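L-talarate/galactarate dehydratase (Salmonella typhimurium, PDB 2PP0) catalyses the magnesium-dependent dehydration of L-talarate and galactarate to 5-keto-4-deoxy-D-glucarate and, in competition, the epimerisation of L-talarate to galactarate. Local coordinates at residues W140-K143 with A144-G148; R241-E244 with Q245-L248; T281-R284 with E285-L289; M315-A318 with A319-G322. All coordinates share one frame; numbering follows the deposited sequence.

In the fold
All four contacts are local, within a helix or at its end. Interaction 1 closes helix 127-146 in the N-terminal region of this enolase-superfamily subunit, whereas interactions 2, 3 and 4 belong to the barrel that carries the catalytic residues. Interactions 3 and 4 touch, L317 packing on F283 and E287, and their centres are about 13 Å apart. Interaction 3 is near the active site: the side chain of H286 is about 6 Å from that of D301, thought to make the catalytic H328 more basic, and about 7 Å from that of E278, a magnesium ligand. Interaction 2 lies about 44 Å from interaction 1, centre to centre. Interactions 1 and 4 meet the second subunit.

Interaction 1 (W140-K143 with A144-G148); sequences WDMK and AKRAG
W140 starts the last turns of helix 127-146 by accepting a backbone hydrogen bond from A144 N at its O, 3.0 Å away, while its side chain leaves the backbone away from the following residues. D141 carries the main side-chain contact, a salt bridge from OD2 to K145 NZ (2.8 Å). The ammonium comes to the syn side of OD2, 17° out of the carboxylate plane. With CG anti to its N (chi1 177°), D141 swings its carboxylate toward the next turn, where the extended K145 chain, running past D141 O, brings NZ to it; D141 O itself accepts from K145 N. Water 1 donates to D141 OD1 at 2.7 Å and makes a weak bond with K145 NZ. M142 O takes R146 N at 2.8 Å, and M142 SD lies 4.2 Å from R146 NH2, oblique to the guanidinium. K143 O accepts a weak bond from A147 N, at 3.2 Å. Outside partners hold the polar ends: S309 OG for W140 NE1, V76 N and L376 N for the D141 carboxylate, E74 for K145, D26 and, by cation-pi, F73 for R146, and N106 O with L154 O and K153 O of the second subunit for K143 NZ. G148, at positive phi, ends the helix in a Schellman motif. Around this terminus, M142 lies against strand 57-69, W140 against helices 151-155 and 308-320, and A147 meets A147 of the second subunit.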
loop_
_atom_site.group_PDB
_atom_site.type_symbol
_atom_site.label_atom_id
_atom_site.label_comp_id
_atom_site.label_asym_id
_atom_site.label_seq_id
_atom_site.Cartn_x
_atom_site.Cartn_y
_atom_site.Cartn_z
ATOM N N TRP B 140 -3.353 7.966 -10.507
ATOM C CA TRP B 140 -3.604 8.191 -9.083
ATOM C C TRP B 140 -4.390 9.495 -8.887
ATOM O O TRP B 140 -5.255 9.589 -8.002
ATOM C CB TRP B 140 -2.294 8.258 -8.297
ATOM C CG TRP B 140 -1.776 6.911 -7.894
ATOM C CD1 TRP B 140 -0.772 6.193 -8.492
ATOM C CD2 TRP B 140 -2.251 6.110 -6.808
ATOM N NE1 TRP B 140 -0.596 4.991 -7.838
ATOM C CE2 TRP B 140 -1.491 4.916 -6.801
ATOM C CE3 TRP B 140 -3.249 6.284 -5.836
ATOM C CZ2 TRP B 140 -1.699 3.902 -5.859
ATOM C CZ3 TRP B 140 -3.456 5.273 -4.897
ATOM C CH2 TRP B 140 -2.684 4.098 -4.918
ATOM N N ASP B 141 -4.077 10.496 -9.709
ATOM C CA ASP B 141 -4.755 11.794 -9.674
ATOM C C ASP B 141 -6.235 11.554 -9.975
ATOM O O ASP B 141 -7.114 12.084 -9.293
ATOM C CB ASP B 141 -4.139 12.730 -10.731
ATOM C CG ASP B 141 -4.835 14.086 -10.814
ATOM O OD1 ASP B 141 -4.832 14.846 -9.815
ATOM O OD2 ASP B 141 -5.380 14.393 -11.896
ATOM N N MET B 142 -6.496 10.731 -10.989
ATOM C CA MET B 142 -7.857 10.403 -11.397
ATOM C C MET B 142 -8.613 9.653 -10.303
ATOM O O MET B 142 -9.756 9.997 -9.982
ATOM C CB MET B 142 -7.850 9.555 -12.682
ATOM C CG MET B 142 -9.245 9.126 -13.158
ATOM S SD MET B 142 -9.296 8.012 -14.594
ATOM C CE MET B 142 -8.974 9.211 -15.864
ATOM N N LYS B 143 -7.985 8.632 -9.724
ATOM C CA LYS B 143 -8.652 7.859 -8.680
ATOM C C LYS B 143 -9.034 8.711 -7.476
ATOM O O LYS B 143 -10.112 8.532 -6.902
ATOM C CB LYS B 143 -7.786 6.675 -8.226
ATOM C CG LYS B 143 -8.462 5.854 -7.139
ATOM C CD LYS B 143 -7.746 4.549 -6.843
ATOM C CE LYS B 143 -7.937 3.538 -7.957
ATOM N NZ LYS B 143 -7.408 2.205 -7.548
ATOM N N ALA B 144 -8.160 9.638 -7.092
ATOM C CA ALA B 144 -8.429 10.518 -5.961
ATOM C C ALA B 144 -9.624 11.408 -6.292
ATOM O O ALA B 144 -10.543 11.560 -5.482
ATOM C CB ALA B 144 -7.206 11.382 -5.650
ATOM N N LYS B 145 -9.605 11.993 -7.488
ATOM C CA LYS B 145 -10.694 12.853 -7.935
ATOM C C LYS B 145 -12.001 12.070 -7.981
ATOM O O LYS B 145 -13.062 12.605 -7.668
ATOM C CB LYS B 145 -10.380 13.434 -9.319
ATOM C CG LYS B 145 -9.276 14.471 -9.299
ATOM C CD LYS B 145 -8.878 14.916 -10.702
ATOM C CE LYS B 145 -7.861 16.053 -10.645
ATOM N NZ LYS B 145 -7.297 16.368 -11.999
ATOM N N ARG B 146 -11.925 10.804 -8.376
ATOM C CA ARG B 146 -13.108 9.957 -8.438
ATOM C C ARG B 146 -13.700 9.795 -7.030
ATOM O O ARG B 146 -14.904 9.627 -6.870
ATOM C CB ARG B 146 -12.744 8.589 -9.013
ATOM C CG ARG B 146 -13.896 7.602 -9.091
ATOM C CD ARG B 146 -13.397 6.214 -9.465
ATOM N NE ARG B 146 -12.748 6.212 -10.774
ATOM C CZ ARG B 146 -13.391 6.068 -11.931
ATOM N NH1 ARG B 146 -14.710 5.904 -11.946
ATOM N NH2 ARG B 146 -12.718 6.101 -13.076
ATOM N N ALA B 147 -12.844 9.840 -6.011
ATOM C CA ALA B 147 -13.295 9.715 -4.625
ATOM C C ALA B 147 -13.639 11.098 -4.057
ATOM O O ALA B 147 -14.126 11.215 -2.925
ATOM C CB ALA B 147 -12.201 9.065 -3.777
ATOM N N GLY B 148 -13.384 12.138 -4.849
ATOM C CA GLY B 148 -13.651 13.497 -4.413
ATOM C C GLY B 148 -12.739 13.870 -3.260
ATOM O O GLY B 148 -13.168 14.497 -2.293
HETATM O O HOH W 1 -4.745 17.578 -10.082
#

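Interaction 2 (R241-E244 with Q245-L248); sequences RKME and QFNL
Q245 folds back on K242 just after helix 233-243, in the loop that leads to barrel strand 251-252, and hydrogen-bonds a backbone carbonyl of the last turn. Its NE2 donates to K242 O at 2.7 Å. The bond is almost straight (176°), lying in the carbonyl plane and in the plane of the amide. Q245 reaches it with CG placed between its backbone N and carbonyl carbon (chi1 61°), and its amide runs alongside the K242 side chain, whose CE is 3.8 Å from NE2. The next carbonyl, M243 O, accepts from F246 N at 3.0 Å, the donor standing above the carbonyl plane. Apolar contacts back this turn: M243 CB meets F246 CD2 at 4.1 Å and L248 CD1 at 4.2 Å, and Q245 CG sits over the centre of one face of the F246 ring. Farther out, L210 of helix 203-217 touches both M243 and F246, V225 of strand 223-226 touches M243 and L248, and R214 NH2 bonds F246 O. The E244 carboxylate is held from outside, OE2 bonding T272 OG1. Water 2 bridges the turn, donating to M243 O at 2.8 Å and accepting from L248 N at 2.9 Å.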
loop_
_atom_site.group_PDB
_atom_site.type_symbol
_atom_site.label_atom_id
_atom_site.label_comp_id
_atom_site.label_asym_id
_atom_site.label_seq_id
_atom_site.Cartn_x
_atom_site.Cartn_y
_atom_site.Cartn_z
ATOM N N ARG B 241 32.758 15.273 10.571
ATOM C CA ARG B 241 33.189 15.515 11.943
ATOM C C ARG B 241 33.138 17.012 12.221
ATOM O O ARG B 241 32.671 17.450 13.275
ATOM C CB ARG B 241 34.631 15.037 12.157
ATOM C CG ARG B 241 34.895 13.559 11.899
ATOM C CD ARG B 241 34.174 12.665 12.885
ATOM N NE ARG B 241 34.716 11.310 12.850
ATOM C CZ ARG B 241 34.132 10.256 13.411
ATOM N NH1 ARG B 241 32.976 10.395 14.055
ATOM N NH2 ARG B 241 34.705 9.062 13.331
ATOM N N LYS B 242 33.633 17.782 11.259
ATOM C CA LYS B 242 33.696 19.233 11.353
ATOM C C LYS B 242 32.323 19.902 11.354
ATOM O O LYS B 242 32.158 20.989 11.909
ATOM C CB LYS B 242 34.529 19.779 10.189
ATOM C CG LYS B 242 34.830 21.267 10.263
ATOM C CD LYS B 242 35.825 21.571 11.372
ATOM C CE LYS B 242 36.076 23.070 11.500
ATOM N NZ LYS B 242 36.480 23.676 10.200
ATOM N N MET B 243 31.339 19.256 10.736
ATOM C CA MET B 243 29.994 19.821 10.667
ATOM C C MET B 243 29.079 19.433 11.821
ATOM O O MET B 243 27.975 19.962 11.935
ATOM C CB MET B 243 29.325 19.429 9.345
ATOM C CG MET B 243 29.925 20.096 8.124
ATOM S SD MET B 243 29.128 19.595 6.594
ATOM C CE MET B 243 29.742 20.778 5.517
ATOM N N GLU B 244 29.524 18.516 12.675
ATOM C CA GLU B 244 28.694 18.078 13.800
ATOM C C GLU B 244 28.313 19.228 14.730
ATOM O O GLU B 244 27.323 19.150 15.456
ATOM C CB GLU B 244 29.412 16.980 14.599
ATOM C CG GLU B 244 29.524 15.654 13.853
ATOM C CD GLU B 244 28.694 14.543 14.481
ATOM O OE1 GLU B 244 29.220 13.830 15.362
ATOM O OE2 GLU B 244 27.514 14.388 14.102
ATOM N N GLN B 245 29.097 20.300 14.691
ATOM C CA GLN B 245 28.857 21.463 15.537
ATOM C C GLN B 245 27.677 22.321 15.080
ATOM O O GLN B 245 27.093 23.055 15.880
ATOM C CB GLN B 245 30.120 22.325 15.598
ATOM C CG GLN B 245 30.564 22.867 14.249
ATOM C CD GLN B 245 31.941 23.509 14.301
ATOM O OE1 GLN B 245 32.170 24.462 15.047
ATOM N NE2 GLN B 245 32.868 22.984 13.505
ATOM N N PHE B 246 27.326 22.228 13.800
ATOM C CA PHE B 246 26.221 23.014 13.259
ATOM C C PHE B 246 24.840 22.420 13.561
ATOM O O PHE B 246 23.816 23.031 13.249
ATOM C CB PHE B 246 26.402 23.189 11.747
ATOM C CG PHE B 246 27.681 23.891 11.364
ATOM C CD1 PHE B 246 27.892 25.225 11.707
ATOM C CD2 PHE B 246 28.679 23.216 10.663
ATOM C CE1 PHE B 246 29.077 25.877 11.358
ATOM C CE2 PHE B 246 29.868 23.856 10.307
ATOM C CZ PHE B 246 30.069 25.189 10.654
ATOM N N ASN B 247 24.816 21.237 14.170
ATOM C CA ASN B 247 23.563 20.564 14.521
ATOM C C ASN B 247 22.603 20.444 13.339
ATOM O O ASN B 247 21.391 20.607 13.487
ATOM C CB ASN B 247 22.874 21.308 15.668
ATOM C CG ASN B 247 23.657 21.235 16.970
ATOM O OD1 ASN B 247 23.420 22.016 17.894
ATOM N ND2 ASN B 247 24.588 20.287 17.052
ATOM N N LEU B 248 23.151 20.143 12.169
ATOM C CA LEU B 248 22.364 20.005 10.950
ATOM C C LEU B 248 21.260 18.954 11.046
ATOM O O LEU B 248 21.379 17.974 11.784
ATOM C CB LEU B 248 23.289 19.642 9.785
ATOM C CG LEU B 248 24.418 20.622 9.471
ATOM C CD1 LEU B 248 25.313 20.047 8.379
ATOM C CD2 LEU B 248 23.827 21.951 9.036
HETATM O O HOH W 2 25.585 18.515 12.238
#

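Interaction 3 (T281-R284 with E285-L289)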
loop_
_atom_site.group_PDB
_atom_site.type_symbol
_atom_site.label_atom_id
_atom_site.label_comp_id
_atom_site.label_asym_id
_atom_site.label_seq_id
_atom_site.Cartn_x
_atom_site.Cartn_y
_atom_site.Cartn_z
ATOM N N THR B 281 16.578 5.284 -9.418
ATOM C CA THR B 281 15.485 5.201 -10.378
ATOM C C THR B 281 14.633 3.944 -10.352
ATOM O O THR B 281 14.218 3.453 -11.403
ATOM C CB THR B 281 16.021 5.386 -11.819
ATOM O OG1 THR B 281 16.859 4.274 -12.169
ATOM C CG2 THR B 281 16.837 6.657 -11.912
ATOM N N SER B 282 14.357 3.422 -9.162
ATOM C CA SER B 282 13.504 2.243 -9.044
ATOM C C SER B 282 13.385 1.827 -7.595
ATOM O O SER B 282 14.200 2.213 -6.762
ATOM C CB SER B 282 14.073 1.062 -9.833
ATOM O OG SER B 282 15.174 0.480 -9.148
ATOM N N PHE B 283 12.360 1.038 -7.302
ATOM C CA PHE B 283 12.167 0.528 -5.957
ATOM C C PHE B 283 13.387 -0.330 -5.618
ATOM O O PHE B 283 13.997 -0.173 -4.565
ATOM C CB PHE B 283 10.918 -0.346 -5.899
ATOM C CG PHE B 283 10.846 -1.204 -4.671
ATOM C CD1 PHE B 283 10.349 -0.696 -3.480
ATOM C CD2 PHE B 283 11.324 -2.515 -4.697
ATOM C CE1 PHE B 283 10.326 -1.476 -2.321
ATOM C CE2 PHE B 283 11.306 -3.306 -3.549
ATOM C CZ PHE B 283 10.807 -2.786 -2.356
ATOM N N ARG B 284 13.741 -1.234 -6.525
ATOM C CA ARG B 284 14.870 -2.125 -6.294
ATOM C C ARG B 284 16.163 -1.424 -5.897
ATOM O O ARG B 284 16.893 -1.918 -5.043
ATOM C CB ARG B 284 15.106 -3.017 -7.516
ATOM C CG ARG B 284 14.019 -4.075 -7.698
ATOM C CD ARG B 284 14.507 -5.278 -8.500
ATOM N NE ARG B 284 13.479 -6.310 -8.605
ATOM C CZ ARG B 284 12.399 -6.221 -9.379
ATOM N NH1 ARG B 284 12.199 -5.144 -10.129
ATOM N NH2 ARG B 284 11.512 -7.209 -9.395
ATOM N N GLU B 285 16.455 -0.282 -6.509
ATOM C CA GLU B 285 17.666 0.454 -6.169
ATOM C C GLU B 285 17.570 0.987 -4.748
ATOM O O GLU B 285 18.517 0.885 -3.962
ATOM C CB GLU B 285 17.880 1.601 -7.156
ATOM C CG GLU B 285 18.178 1.116 -8.568
ATOM C CD GLU B 285 17.996 2.199 -9.610
ATOM O OE1 GLU B 285 18.754 3.189 -9.589
ATOM O OE2 GLU B 285 17.080 2.054 -10.450
ATOM N N HIS B 286 16.420 1.562 -4.413
ATOM C CA HIS B 286 16.217 2.087 -3.069
ATOM C C HIS B 286 16.281 0.965 -2.044
ATOM O O HIS B 286 16.787 1.152 -0.942
ATOM C CB HIS B 286 14.865 2.798 -2.960
ATOM C CG HIS B 286 14.932 4.262 -3.258
ATOM N ND1 HIS B 286 14.571 4.793 -4.477
ATOM C CD2 HIS B 286 15.344 5.306 -2.501
ATOM C CE1 HIS B 286 14.759 6.101 -4.458
ATOM N NE2 HIS B 286 15.229 6.437 -3.271
ATOM N N GLU B 287 15.763 -0.200 -2.416
ATOM C CA GLU B 287 15.758 -1.354 -1.527
ATOM C C GLU B 287 17.175 -1.769 -1.138
ATOM O O GLU B 287 17.440 -2.074 0.022
ATOM C CB GLU B 287 15.038 -2.528 -2.193
ATOM C CG GLU B 287 15.018 -3.792 -1.359
ATOM C CD GLU B 287 14.281 -4.913 -2.047
ATOM O OE1 GLU B 287 14.535 -5.141 -3.245
ATOM O OE2 GLU B 287 13.448 -5.571 -1.393
ATOM N N GLN B 288 18.084 -1.784 -2.109
ATOM C CA GLN B 288 19.461 -2.155 -1.816
ATOM C C GLN B 288 20.082 -1.169 -0.830
ATOM O O GLN B 288 20.835 -1.571 0.058
ATOM C CB GLN B 288 20.292 -2.212 -3.103
ATOM C CG GLN B 288 19.947 -3.396 -3.996
ATOM C CD GLN B 288 20.087 -4.734 -3.274
ATOM O OE1 GLN B 288 21.190 -5.139 -2.895
ATOM N NE2 GLN B 288 18.963 -5.423 -3.075
ATOM N N LEU B 289 19.773 0.119 -0.969
ATOM C CA LEU B 289 20.339 1.092 -0.043
ATOM C C LEU B 289 19.738 0.939 1.351
ATOM O O LEU B 289 20.450 1.026 2.356
ATOM C CB LEU B 289 20.137 2.526 -0.549
ATOM C CG LEU B 289 21.358 3.115 -1.277
ATOM C CD1 LEU B 289 21.462 2.545 -2.684
ATOM C CD2 LEU B 289 21.240 4.624 -1.314
HETATM O O HOH W 3 16.779 -4.788 -4.552
#
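E285 gathers the polar groups of T281 and S282 at the start of helix 283-291, where S282 is the N-cap, in the beta-alpha-beta unit between strands 274-276 and 297-298. S282 OG accepts from E285 N at 3.0 Å, the capping bond, and donates to E285 OE2 at 2.8 Å. The same hydroxyl is thus acceptor and donor to one residue, a reach made possible by OG lying between the backbone N and carbonyl carbon of S282 (chi1 76°). E285 OE2 takes a second donor, T281 OG1, also at 2.8 Å. T281 uses the syn lone pair, whereas S282 arrives on the anti side, 27° out of the carboxylate plane. The other oxygen, OE1, accepts from T281 N at 3.0 Å, with the N-H above the carboxylate plane, and from Y258 OH. Both carboxylate oxygens are therefore gripped twice, which should fix its rotation and favour the charged form. S282 O accepts from H286 N, and weakly from H286 ND1, which approaches with S282 O near the plane of the imidazole at its edge; H286 also packs on P300 and I314. F283 O takes E287 N, and E287 CB lies over one face of the F283 ring. E287 CD comes to 3.7 Å from F283 CE2, the carboxylate plane turned 59° from that of the ring, while K313 makes a cation-pi contact with F283. R284 O accepts from Q288 N and from water 3, which also donates to E287 OE1 and accepts from Q288 NE2 at 2.7 Å.

Interaction 4 (M315-A318 with A319-G322); sequences MDLA and AKHG
L317 O is gripped by two donors from one residue, the backbone N of H321 at 3.1 Å and the ring nitrogen H321 ND1 at 3.2 Å. They reach it from opposite faces of the carbonyl plane, and the oxygen lies at the edge of the imidazole, 15° out of the ring plane. The ND1 bond should restrain the ring's rotation. H321 has CG anti to its carbonyl carbon (chi1 -80°), which brings ND1 back over the last turn. L317 lies side by side with it, CD1 at 3.7 Å from H321 CE1, and the same methyl meets K320 CE at 3.7 Å, where the lysine chain bends. A319 N to M315 O and K320 N to D316 O precede it in the same i to i+4 pattern, and H321 N adds a weak bond to A318 O. The helix ends in a Schellman motif, with G322 at positive phi as the C-prime residue and its N bonded to A319 O at 2.9 Å. Helix 308-320 packs here on helix 283-291, L317 on I290 and H321 on I290 and L291; A318 and A319 also meet Y341, and D316 and K320 meet their own counterparts in the second subunit.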
loop_
_atom_site.group_PDB
_atom_site.type_symbol
_atom_site.label_atom_id
_atom_site.label_comp_id
_atom_site.label_asym_id
_atom_site.label_seq_id
_atom_site.Cartn_x
_atom_site.Cartn_y
_atom_site.Cartn_z
ATOM N N MET B 315 8.283 3.881 0.377
ATOM C CA MET B 315 7.887 4.475 1.653
ATOM C C MET B 315 7.628 3.420 2.709
ATOM O O MET B 315 8.052 3.560 3.855
ATOM C CB MET B 315 6.603 5.292 1.509
ATOM C CG MET B 315 6.791 6.752 1.204
ATOM S SD MET B 315 5.176 7.570 1.349
ATOM C CE MET B 315 4.381 6.818 0.181
ATOM N N ASP B 316 6.895 2.381 2.329
ATOM C CA ASP B 316 6.578 1.306 3.260
ATOM C C ASP B 316 7.841 0.603 3.737
ATOM O O ASP B 316 7.950 0.223 4.905
ATOM C CB ASP B 316 5.629 0.296 2.606
ATOM C CG ASP B 316 4.286 0.917 2.236
ATOM O OD1 ASP B 316 3.954 1.979 2.801
ATOM O OD2 ASP B 316 3.563 0.345 1.393
ATOM N N LEU B 317 8.800 0.430 2.834
ATOM C CA LEU B 317 10.053 -0.228 3.198
ATOM C C LEU B 317 10.863 0.652 4.145
ATOM O O LEU B 317 11.367 0.182 5.168
ATOM C CB LEU B 317 10.879 -0.541 1.944
ATOM C CG LEU B 317 12.216 -1.253 2.192
ATOM C CD1 LEU B 317 11.972 -2.575 2.918
ATOM C CD2 LEU B 317 12.921 -1.506 0.854
ATOM N N ALA B 318 10.983 1.932 3.809
ATOM C CA ALA B 318 11.728 2.870 4.643
ATOM C C ALA B 318 11.138 2.946 6.050
ATOM O O ALA B 318 11.874 2.981 7.041
ATOM C CB ALA B 318 11.724 4.258 4.005
ATOM N N ALA B 319 9.808 2.991 6.128
ATOM C CA ALA B 319 9.111 3.068 7.409
ATOM C C ALA B 319 9.366 1.806 8.228
ATOM O O ALA B 319 9.558 1.871 9.441
ATOM C CB ALA B 319 7.604 3.253 7.179
ATOM N N LYS B 320 9.365 0.661 7.555
ATOM C CA LYS B 320 9.607 -0.615 8.218
ATOM C C LYS B 320 11.004 -0.617 8.849
ATOM O O LYS B 320 11.231 -1.254 9.883
ATOM C CB LYS B 320 9.479 -1.762 7.210
ATOM C CG LYS B 320 9.540 -3.151 7.838
ATOM C CD LYS B 320 9.380 -4.266 6.806
ATOM C CE LYS B 320 10.550 -4.306 5.823
ATOM N NZ LYS B 320 10.457 -5.457 4.871
ATOM N N HIS B 321 11.936 0.108 8.228
ATOM C CA HIS B 321 13.302 0.193 8.729
ATOM C C HIS B 321 13.525 1.386 9.652
ATOM O O HIS B 321 14.663 1.724 9.976
ATOM C CB HIS B 321 14.300 0.240 7.566
ATOM C CG HIS B 321 14.589 -1.103 6.969
ATOM N ND1 HIS B 321 13.665 -1.801 6.222
ATOM C CD2 HIS B 321 15.682 -1.899 7.056
ATOM C CE1 HIS B 321 14.176 -2.971 5.875
ATOM N NE2 HIS B 321 15.397 -3.054 6.369
ATOM N N GLY B 322 12.433 2.028 10.064
ATOM C CA GLY B 322 12.523 3.155 10.977
ATOM C C GLY B 322 13.206 4.412 10.477
ATOM O O GLY B 322 13.670 5.223 11.281
#